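Local coordinates for protein ABC-type amino acid transport system, periplasmic component (Caldanaerobacter subterraneus subsp. tengcongensis MB4, PDB 4YMX) that binds arginine as the periplasmic substrate-binding component of an amino acid ABC transporter, a member of bacterial solute-binding protein family 3, at residues D125-K133 against L182-E193; I69-L77 against L233-L244. One frame throughout, in Å; residues are numbered along the deposited sequence. Where two conformers were deposited one is given.

Contact 1: residues D125-K133 against L182-E193. With ARG (arginine), chain C.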
loop_
_atom_site.group_PDB
_atom_site.type_symbol
_atom_site.label_atom_id
_atom_site.label_comp_id
_atom_site.label_asym_id
_atom_site.label_seq_id
_atom_site.Cartn_x
_atom_site.Cartn_y
_atom_site.Cartn_z
ATOM N N ASP A 125 5.122 -3.477 9.135
ATOM C CA ASP A 125 4.079 -2.817 9.894
ATOM C C ASP A 125 3.588 -1.622 9.063
ATOM O O ASP A 125 4.186 -1.271 8.041
ATOM C CB ASP A 125 4.629 -2.382 11.256
ATOM C CG ASP A 125 3.543 -1.938 12.220
ATOM O OD1 ASP A 125 2.348 -2.247 11.991
ATOM O OD2 ASP A 125 3.893 -1.285 13.227
ATOM N N SER A 126 2.489 -1.007 9.476
ATOM C CA SER A 126 2.072 0.248 8.854
ATOM C C SER A 126 1.231 1.075 9.815
ATOM O O SER A 126 0.710 0.557 10.817
ATOM C CB SER A 126 1.305 0.010 7.539
ATOM O OG SER A 126 0.084 -0.669 7.773
ATOM N N ARG A 127 1.104 2.364 9.503
ATOM C CA ARG A 127 0.365 3.315 10.319
ATOM C C ARG A 127 -0.362 4.310 9.415
ATOM O O ARG A 127 0.224 4.838 8.475
ATOM C CB ARG A 127 1.334 4.073 11.233
ATOM C CG ARG A 127 0.686 5.139 12.113
ATOM C CD ARG A 127 1.724 6.115 12.662
ATOM N NE ARG A 127 2.784 5.441 13.410
ATOM C CZ ARG A 127 2.702 5.122 14.698
ATOM N NH1 ARG A 127 1.605 5.408 15.388
ATOM N NH2 ARG A 127 3.715 4.513 15.299
ATOM N N GLN A 128 -1.638 4.558 9.703
ATOM C CA GLN A 128 -2.404 5.588 8.998
ATOM C C GLN A 128 -2.057 6.960 9.544
ATOM O O GLN A 128 -1.937 7.144 10.762
ATOM C CB GLN A 128 -3.910 5.359 9.178
ATOM C CG GLN A 128 -4.392 4.031 8.649
ATOM C CD GLN A 128 -4.133 3.879 7.171
ATOM O OE1 GLN A 128 -4.500 4.745 6.373
ATOM N NE2 GLN A 128 -3.486 2.780 6.793
ATOM N N VAL A 129 -1.913 7.922 8.640
ATOM C CA VAL A 129 -1.722 9.307 9.029
ATOM C C VAL A 129 -2.606 10.210 8.177
ATOM O O VAL A 129 -3.256 9.768 7.234
ATOM C CB VAL A 129 -0.256 9.767 8.886
ATOM C CG1 VAL A 129 0.688 8.847 9.663
ATOM C CG2 VAL A 129 0.151 9.874 7.420
ATOM N N VAL A 130 -2.623 11.486 8.526
ATOM C CA VAL A 130 -3.342 12.488 7.760
ATOM C C VAL A 130 -2.324 13.432 7.113
ATOM O O VAL A 130 -1.339 13.824 7.741
ATOM C CB VAL A 130 -4.307 13.263 8.667
ATOM C CG1 VAL A 130 -4.930 14.434 7.913
ATOM C CG2 VAL A 130 -5.395 12.326 9.203
ATOM N N VAL A 131 -2.533 13.756 5.842
ATOM C CA VAL A 131 -1.705 14.736 5.152
ATOM C C VAL A 131 -2.537 15.985 4.868
ATOM O O VAL A 131 -3.678 15.888 4.409
ATOM C CB VAL A 131 -1.154 14.186 3.810
ATOM C CG1 VAL A 131 -0.254 15.224 3.140
ATOM C CG2 VAL A 131 -0.387 12.887 4.029
ATOM N N VAL A 132 -1.972 17.155 5.159
ATOM C CA VAL A 132 -2.624 18.441 4.897
ATOM C C VAL A 132 -1.589 19.403 4.327
ATOM O O VAL A 132 -0.392 19.117 4.365
ATOM C CB VAL A 132 -3.239 19.054 6.187
ATOM C CG1 VAL A 132 -4.327 18.147 6.750
ATOM C CG2 VAL A 132 -2.158 19.331 7.229
ATOM N N LYS A 133 -2.037 20.545 3.809
ATOM C CA LYS A 133 -1.102 21.592 3.409
ATOM C C LYS A 133 -0.484 22.240 4.644
ATOM O O LYS A 133 -1.073 22.199 5.735
ATOM C CB LYS A 133 -1.801 22.668 2.584
ATOM C CG LYS A 133 -2.305 22.213 1.229
ATOM C CD LYS A 133 -1.148 22.002 0.272
ATOM C CE LYS A 133 -1.536 22.308 -1.162
ATOM N NZ LYS A 133 -1.717 23.756 -1.437
ATOM N N LEU A 182 -5.102 17.359 -3.058
ATOM C CA LEU A 182 -4.694 18.188 -1.930
ATOM C C LEU A 182 -3.894 19.396 -2.403
ATOM O O LEU A 182 -4.132 20.524 -1.949
ATOM C CB LEU A 182 -3.914 17.364 -0.902
ATOM C CG LEU A 182 -3.561 18.117 0.388
ATOM C CD1 LEU A 182 -4.812 18.554 1.142
ATOM C CD2 LEU A 182 -2.666 17.261 1.280
ATOM N N GLN A 183 -2.987 19.181 -3.351
ATOM C CA GLN A 183 -2.180 20.272 -3.877
ATOM C C GLN A 183 -3.059 21.356 -4.490
ATOM O O GLN A 183 -2.788 22.558 -4.333
ATOM C CB GLN A 183 -1.168 19.749 -4.902
ATOM C CG GLN A 183 -0.229 20.824 -5.447
ATOM C CD GLN A 183 0.571 21.511 -4.355
ATOM O OE1 GLN A 183 0.903 20.906 -3.337
ATOM N NE2 GLN A 183 0.873 22.789 -4.556
ATOM N N ASN A 184 -4.123 20.925 -5.162
ATOM C CA ASN A 184 -5.015 21.832 -5.884
ATOM C C ASN A 184 -6.224 22.319 -5.084
ATOM O O ASN A 184 -7.118 22.958 -5.635
ATOM C CB ASN A 184 -5.491 21.179 -7.185
ATOM C CG ASN A 184 -4.375 21.011 -8.196
ATOM O OD1 ASN A 184 -4.033 19.891 -8.583
ATOM N ND2 ASN A 184 -3.796 22.128 -8.629
ATOM N N GLY A 185 -6.253 22.024 -3.791
ATOM C CA GLY A 185 -7.349 22.443 -2.934
ATOM C C GLY A 185 -8.682 21.758 -3.187
ATOM O O GLY A 185 -9.734 22.288 -2.808
ATOM N N ARG A 186 -8.652 20.580 -3.806
ATOM C CA ARG A 186 -9.885 19.836 -4.070
ATOM C C ARG A 186 -10.289 18.921 -2.916
ATOM O O ARG A 186 -11.330 18.255 -2.978
ATOM C CB ARG A 186 -9.772 19.026 -5.363
ATOM C CG ARG A 186 -9.454 19.880 -6.577
ATOM C CD ARG A 186 -9.603 19.089 -7.878
ATOM N NE ARG A 186 -8.577 18.055 -8.006
ATOM C CZ ARG A 186 -7.458 18.193 -8.707
ATOM N NH1 ARG A 186 -7.206 19.328 -9.348
ATOM N NH2 ARG A 186 -6.584 17.195 -8.759
ATOM N N CYS A 187 -9.445 18.869 -1.886
ATOM C CA CYS A 187 -9.805 18.230 -0.629
ATOM C C CYS A 187 -9.085 18.965 0.487
ATOM O O CYS A 187 -8.197 19.790 0.226
ATOM C CB CYS A 187 -9.433 16.743 -0.629
ATOM S SG CYS A 187 -7.661 16.399 -0.797
ATOM N N ASP A 188 -9.469 18.658 1.721
ATOM C CA ASP A 188 -8.906 19.313 2.887
ATOM C C ASP A 188 -7.797 18.473 3.488
ATOM O O ASP A 188 -6.917 18.994 4.178
ATOM C CB ASP A 188 -9.998 19.525 3.943
ATOM C CG ASP A 188 -11.110 20.429 3.458
ATOM O OD1 ASP A 188 -10.817 21.583 3.087
ATOM O OD2 ASP A 188 -12.272 19.988 3.443
ATOM N N ALA A 189 -7.834 17.169 3.232
ATOM C CA ALA A 189 -6.848 16.271 3.814
ATOM C C ALA A 189 -6.840 14.956 3.057
ATOM O O ALA A 189 -7.781 14.651 2.324
ATOM C CB ALA A 189 -7.169 16.017 5.286
ATOM N N ILE A 190 -5.758 14.204 3.220
ATOM C CA ILE A 190 -5.646 12.848 2.699
ATOM C C ILE A 190 -5.440 11.897 3.878
ATOM O O ILE A 190 -4.748 12.240 4.831
ATOM C CB ILE A 190 -4.410 12.713 1.793
ATOM C CG1 ILE A 190 -4.453 13.710 0.636
ATOM C CG2 ILE A 190 -4.259 11.284 1.273
ATOM C CD1 ILE A 190 -3.120 13.801 -0.113
ATOM N N VAL A 191 -6.016 10.699 3.819
ATOM C CA VAL A 191 -5.631 9.647 4.757
ATOM C C VAL A 191 -4.867 8.578 3.997
ATOM O O VAL A 191 -5.355 8.056 2.993
ATOM C CB VAL A 191 -6.850 9.006 5.464
ATOM C CG1 VAL A 191 -6.403 7.858 6.362
ATOM C CG2 VAL A 191 -7.598 10.055 6.281
ATOM N N VAL A 192 -3.662 8.266 4.464
ATOM C CA VAL A 192 -2.758 7.371 3.743
ATOM C C VAL A 192 -1.687 6.901 4.712
ATOM O O VAL A 192 -1.520 7.496 5.771
ATOM C CB VAL A 192 -2.147 8.095 2.503
ATOM C CG1 VAL A 192 -1.145 9.161 2.929
ATOM C CG2 VAL A 192 -1.511 7.105 1.525
ATOM N N GLU A 193 -0.985 5.821 4.377
ATOM C CA GLU A 193 0.049 5.305 5.258
ATOM C C GLU A 193 1.233 6.251 5.371
ATOM O O GLU A 193 1.605 6.932 4.405
ATOM C CB GLU A 193 0.499 3.912 4.815
ATOM C CG GLU A 193 -0.251 2.807 5.514
ATOM C CD GLU A 193 -0.708 1.732 4.568
ATOM O OE1 GLU A 193 -1.818 1.853 4.020
ATOM O OE2 GLU A 193 0.045 0.757 4.382
HETATM N N ARG C . -2.643 -0.784 3.523
HETATM C CA ARG C . -3.888 -0.233 2.926
HETATM C C ARG C . -4.860 -1.348 2.585
HETATM O O ARG C . -4.519 -2.526 2.672
HETATM C CB ARG C . -3.562 0.577 1.670
HETATM C CG ARG C . -2.763 -0.189 0.633
HETATM C CD ARG C . -2.704 0.556 -0.691
HETATM N NE ARG C . -1.683 -0.006 -1.563
HETATM C CZ ARG C . -1.405 0.444 -2.781
HETATM N NH1 ARG C . -2.069 1.465 -3.295
HETATM N NH2 ARG C . -0.456 -0.142 -3.487
HETATM O OXT ARG C . -6.005 -1.087 2.218
HETATM O O HOH W 1 -0.393 -1.673 5.355
HETATM O O HOH W 2 -4.786 21.183 3.620
#
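Glu-193 meets Ser-126 and Gln-128 at the pocket end of this contact, with its carboxylate accepting the amino group of the bound arginine. The ligand's N donates to OE1 of Glu-193 at 2.8 Å; a weak second donor, NE2 of Gln-128, lies 3.4 Å from the same OE1, the amide and carboxylate planes being turned 58° apart. A water donates a hydrogen bond to OE2 of Glu-193 (2.7 Å) and is also hydrogen-bonded to Ser-126 OG, which the backbone N of Gly-221 holds as well. The Gln-128 side chain reaches the carboxylate because CG stands beside its own backbone N (chi1 -60°) and the chain then bends at chi2; its OE1 is fixed by Ser-157. An alanine in place of Glu-193 would probably leave the arginine N without this acceptor and the Gln-128 NE2 without its weak partner.

Behind this first shell, strands 128-133 and 189-193 run antiparallel in a mixed five-stranded sheet of one lobe of the type II periplasmic-binding-protein fold. Two hydrogen-bonded pairs set the register: Val-129 with Val-192, and Val-131 with Ile-190, whose N donates to Val-131 O at 2.9 Å. On the face carrying these four residues, Val-131 CG2 leans on Val-192 CG1 (4.0 Å), and Ala-197 of helix 194-201 covers both. Val-131 CG1, anti to its N (chi1 -178°), instead reaches Leu-182 CD2 at 3.7 Å, linking the strand to the end of helix 175-183. That helix closes in a Schellman motif with Gly-185 at positive phi. Near its end, Lys-133 NZ makes a weak hydrogen bond to Gln-183 O (3.3 Å), and a second water joins Lys-133 N to Asp-188 O.

Contact 2: residues I69-L77 against L233-L244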
loop_
_atom_site.group_PDB
_atom_site.type_symbol
_atom_site.label_atom_id
_atom_site.label_comp_id
_atom_site.label_asym_id
_atom_site.label_seq_id
_atom_site.Cartn_x
_atom_site.Cartn_y
_atom_site.Cartn_z
ATOM N N ILE A 69 10.509 -8.306 -2.727
ATOM C CA ILE A 69 9.961 -9.508 -2.105
ATOM C C ILE A 69 9.407 -10.439 -3.187
ATOM O O ILE A 69 9.639 -11.654 -3.164
ATOM C CB ILE A 69 8.870 -9.159 -1.067
ATOM C CG1 ILE A 69 9.506 -8.412 0.111
ATOM C CG2 ILE A 69 8.146 -10.409 -0.595
ATOM C CD1 ILE A 69 8.508 -7.865 1.119
ATOM N N ALA A 70 8.686 -9.864 -4.148
ATOM C CA ALA A 70 8.150 -10.652 -5.257
ATOM C C ALA A 70 9.239 -11.374 -6.017
ATOM O O ALA A 70 9.082 -12.548 -6.382
ATOM C CB ALA A 70 7.396 -9.777 -6.190
ATOM N N ASN A 71 10.347 -10.688 -6.264
ATOM C CA ASN A 71 11.434 -11.326 -6.985
ATOM C C ASN A 71 12.094 -12.438 -6.180
ATOM O O ASN A 71 12.534 -13.436 -6.760
ATOM C CB ASN A 71 12.430 -10.300 -7.518
ATOM C CG ASN A 71 12.013 -9.761 -8.862
ATOM O OD1 ASN A 71 11.959 -10.498 -9.848
ATOM N ND2 ASN A 71 11.711 -8.477 -8.912
ATOM N N ALA A 72 12.109 -12.305 -4.857
ATOM C CA ALA A 72 12.625 -13.378 -4.012
ATOM C C ALA A 72 11.723 -14.608 -4.119
ATOM O O ALA A 72 12.200 -15.748 -4.157
ATOM C CB ALA A 72 12.751 -12.920 -2.557
ATOM N N ILE A 73 10.413 -14.375 -4.185
ATOM C CA ILE A 73 9.457 -15.464 -4.331
ATOM C C ILE A 73 9.624 -16.138 -5.692
ATOM O O ILE A 73 9.664 -17.373 -5.783
ATOM C CB ILE A 73 8.008 -14.953 -4.153
ATOM C CG1 ILE A 73 7.773 -14.509 -2.705
ATOM C CG2 ILE A 73 6.984 -16.012 -4.604
ATOM C CD1 ILE A 73 6.511 -13.665 -2.524
ATOM N N ALA A 74 9.727 -15.329 -6.749
ATOM C CA ALA A 74 9.894 -15.865 -8.098
ATOM C C ALA A 74 11.168 -16.699 -8.190
ATOM O O ALA A 74 11.178 -17.743 -8.845
ATOM C CB ALA A 74 9.917 -14.752 -9.115
ATOM N N LYS A 75 12.233 -16.246 -7.532
ATOM C CA LYS A 75 13.506 -16.964 -7.562
ATOM C C LYS A 75 13.454 -18.300 -6.826
ATOM O O LYS A 75 14.022 -19.296 -7.300
ATOM C CB LYS A 75 14.649 -16.083 -7.064
ATOM C CG LYS A 75 15.051 -15.037 -8.087
ATOM C CD LYS A 75 16.429 -14.460 -7.808
ATOM C CE LYS A 75 16.703 -13.244 -8.681
ATOM N NZ LYS A 75 16.799 -12.007 -7.857
ATOM N N LYS A 76 12.758 -18.335 -5.693
ATOM C CA LYS A 76 12.526 -19.590 -4.977
ATOM C C LYS A 76 11.773 -20.590 -5.849
ATOM O O LYS A 76 12.085 -21.785 -5.862
ATOM C CB LYS A 76 11.743 -19.328 -3.689
ATOM C CG LYS A 76 11.530 -20.556 -2.815
ATOM C CD LYS A 76 12.842 -21.152 -2.318
ATOM C CE LYS A 76 12.572 -22.194 -1.241
ATOM N NZ LYS A 76 13.823 -22.770 -0.680
ATOM N N LEU A 77 10.789 -20.099 -6.592
ATOM C CA LEU A 77 9.979 -20.966 -7.443
ATOM C C LEU A 77 10.677 -21.336 -8.754
ATOM O O LEU A 77 10.251 -22.267 -9.442
ATOM C CB LEU A 77 8.640 -20.293 -7.754
ATOM C CG LEU A 77 7.650 -20.102 -6.600
ATOM C CD1 LEU A 77 6.543 -19.146 -7.025
ATOM C CD2 LEU A 77 7.059 -21.435 -6.167
ATOM N N LEU A 233 1.227 -22.185 -2.948
ATOM C CA LEU A 233 1.878 -20.892 -3.117
ATOM C C LEU A 233 2.021 -20.164 -1.787
ATOM O O LEU A 233 3.069 -19.562 -1.520
ATOM C CB LEU A 233 1.122 -20.021 -4.125
ATOM C CG LEU A 233 1.764 -18.646 -4.359
ATOM C CD1 LEU A 233 3.227 -18.798 -4.781
ATOM C CD2 LEU A 233 0.965 -17.876 -5.411
ATOM N N LEU A 234 0.987 -20.218 -0.953
ATOM C CA LEU A 234 1.036 -19.565 0.349
ATOM C C LEU A 234 2.203 -20.076 1.188
ATOM O O LEU A 234 2.911 -19.292 1.819
ATOM C CB LEU A 234 -0.277 -19.759 1.107
ATOM C CG LEU A 234 -0.350 -19.037 2.454
ATOM C CD1 LEU A 234 -0.152 -17.543 2.257
ATOM C CD2 LEU A 234 -1.684 -19.330 3.132
ATOM N N ASP A 235 2.424 -21.387 1.173
ATOM C CA ASP A 235 3.503 -21.966 1.967
ATOM C C ASP A 235 4.866 -21.489 1.485
ATOM O O ASP A 235 5.736 -21.155 2.300
ATOM C CB ASP A 235 3.431 -23.496 1.963
ATOM C CG ASP A 235 2.345 -24.036 2.877
ATOM O OD1 ASP A 235 1.795 -23.271 3.699
ATOM O OD2 ASP A 235 2.043 -25.244 2.771
ATOM N N VAL A 236 5.052 -21.445 0.167
ATOM C CA VAL A 236 6.285 -20.907 -0.400
ATOM C C VAL A 236 6.479 -19.437 -0.020
ATOM O O VAL A 236 7.582 -19.037 0.360
ATOM C CB VAL A 236 6.345 -21.074 -1.938
ATOM C CG1 VAL A 236 7.530 -20.316 -2.515
ATOM C CG2 VAL A 236 6.418 -22.563 -2.317
ATOM N N VAL A 237 5.418 -18.640 -0.112
ATOM C CA VAL A 237 5.512 -17.228 0.240
ATOM C C VAL A 237 5.932 -17.068 1.699
ATOM O O VAL A 237 6.832 -16.276 2.014
ATOM C CB VAL A 237 4.192 -16.468 -0.043
ATOM C CG1 VAL A 237 4.237 -15.054 0.546
ATOM C CG2 VAL A 237 3.945 -16.398 -1.535
ATOM N N ASN A 238 5.317 -17.805 2.582
ATOM C CA ASN A 238 5.660 -17.724 3.980
ATOM C C ASN A 238 7.070 -18.177 4.254
ATOM O O ASN A 238 7.717 -17.588 5.041
ATOM C CB ASN A 238 4.679 -18.513 4.844
ATOM C CG ASN A 238 3.427 -17.756 5.135
ATOM O OD1 ASN A 238 3.413 -16.561 5.158
ATOM N ND2 ASN A 238 2.401 -18.474 5.399
ATOM N N GLU A 239 7.516 -19.214 3.564
ATOM C CA GLU A 239 8.904 -19.663 3.682
ATOM C C GLU A 239 9.886 -18.590 3.214
ATOM O O GLU A 239 10.922 -18.368 3.841
ATOM C CB GLU A 239 9.127 -20.960 2.889
ATOM C CG GLU A 239 8.439 -22.197 3.464
ATOM C CD GLU A 239 8.589 -23.422 2.573
ATOM O OE1 GLU A 239 9.617 -23.533 1.871
ATOM O OE2 GLU A 239 7.673 -24.272 2.569
ATOM N N VAL A 240 9.571 -17.927 2.107
ATOM C CA VAL A 240 10.463 -16.902 1.564
ATOM C C VAL A 240 10.544 -15.695 2.492
ATOM O O VAL A 240 11.633 -15.175 2.741
ATOM C CB VAL A 240 10.024 -16.472 0.143
ATOM C CG1 VAL A 240 10.758 -15.210 -0.294
ATOM C CG2 VAL A 240 10.256 -17.618 -0.839
ATOM N N ILE A 241 9.400 -15.260 3.016
ATOM C CA ILE A 241 9.397 -14.157 3.976
ATOM C C ILE A 241 10.233 -14.521 5.202
ATOM O O ILE A 241 11.056 -13.726 5.654
ATOM C CB ILE A 241 7.978 -13.760 4.403
ATOM C CG1 ILE A 241 7.224 -13.190 3.201
ATOM C CG2 ILE A 241 8.024 -12.741 5.549
ATOM C CD1 ILE A 241 5.743 -12.995 3.454
ATOM N N LYS A 242 10.042 -15.727 5.721
ATOM C CA LYS A 242 10.837 -16.176 6.864
ATOM C C LYS A 242 12.323 -16.216 6.526
ATOM O O LYS A 242 13.157 -15.748 7.310
ATOM C CB LYS A 242 10.345 -17.540 7.358
ATOM C CG LYS A 242 9.315 -17.444 8.471
ATOM C CD LYS A 242 9.146 -18.779 9.191
ATOM C CE LYS A 242 8.179 -18.666 10.366
ATOM N NZ LYS A 242 8.779 -17.981 11.547
ATOM N N GLU A 243 12.679 -16.760 5.368
ATOM C CA GLU A 243 14.094 -16.842 5.019
ATOM C C GLU A 243 14.719 -15.468 4.768
ATOM O O GLU A 243 15.878 -15.241 5.117
ATOM C CB GLU A 243 14.324 -17.796 3.844
ATOM C CG GLU A 243 15.776 -17.926 3.392
ATOM C CD GLU A 243 16.710 -18.514 4.450
ATOM O OE1 GLU A 243 17.927 -18.523 4.188
ATOM O OE2 GLU A 243 16.244 -18.970 5.524
ATOM N N LEU A 244 13.959 -14.545 4.186
ATOM C CA LEU A 244 14.447 -13.173 4.052
ATOM C C LEU A 244 14.802 -12.612 5.425
ATOM O O LEU A 244 15.886 -12.059 5.627
ATOM C CB LEU A 244 13.392 -12.277 3.384
ATOM C CG LEU A 244 13.170 -12.477 1.887
ATOM C CD1 LEU A 244 11.980 -11.638 1.425
ATOM C CD2 LEU A 244 14.424 -12.128 1.095
#
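This is an apolar helix-helix contact in the lobe of the periplasmic-binding-protein fold built round the sheet that contains strands 38-43 and 117-124. Helices 65-77 and 231-247 meet there, with the short segments 69-77 and 233-244 at 116° between their N-to-C directions and 9.6 Å between axes at closest approach. No hydrogen bond crosses, and the 475 Å² buried between the segments comes mainly from aliphatic groups.

Val-240 sits at the middle, where its CA lies 6.2 Å from that of Ile-73. Its CG1, anti to the backbone N (chi1 168°), meets Ala-72 CB at 3.8 Å and Ile-73 CG1 at 3.9 Å. The small Ala-72 points at the partner helix, and Leu-244 CD2 also reaches its CB, at 4.1 Å. Further in, Ile-73 sends CD1 across to both methyls of Val-237, a residue that also touches Val-224 of the sheet. Toward the end of segment 69-77, Leu-77 spreads its branches: CD2 lies against Val-236 CG1, and CD1 meets Leu-233 CD1 at about a right angle between the side chains, with Ile-39 touching both leucines.

On the solvent-exposed side the aliphatic part of Lys-76 slides past Val-240 in the opposite direction, and its CB comes within 3.6 Å of Val-240 CG2.

How the contacts relate
From the N terminus, after four strands, the chain forms helix 65-77, half of contact 2, whose partner helix 231-247 follows only near the C-terminal end; the loop so closed leaves 155 residues between its segments. Contact 1 is nested inside it: strand 128-133 follows strand 117-124 of the sheet beneath contact 2, and 48 residues later the chain returns through 182-193 to pair with it. Contact 2 therefore ties early and late helices of one lobe, whereas contact 1 joins two strands of the other lobe's sheet and the end of helix 175-183. Their centres lie 33 Å apart. Contact 1 supplies Glu-193 to the arginine pocket; in contact 2, the Ile-69 side chain is about 13 Å from the ligand.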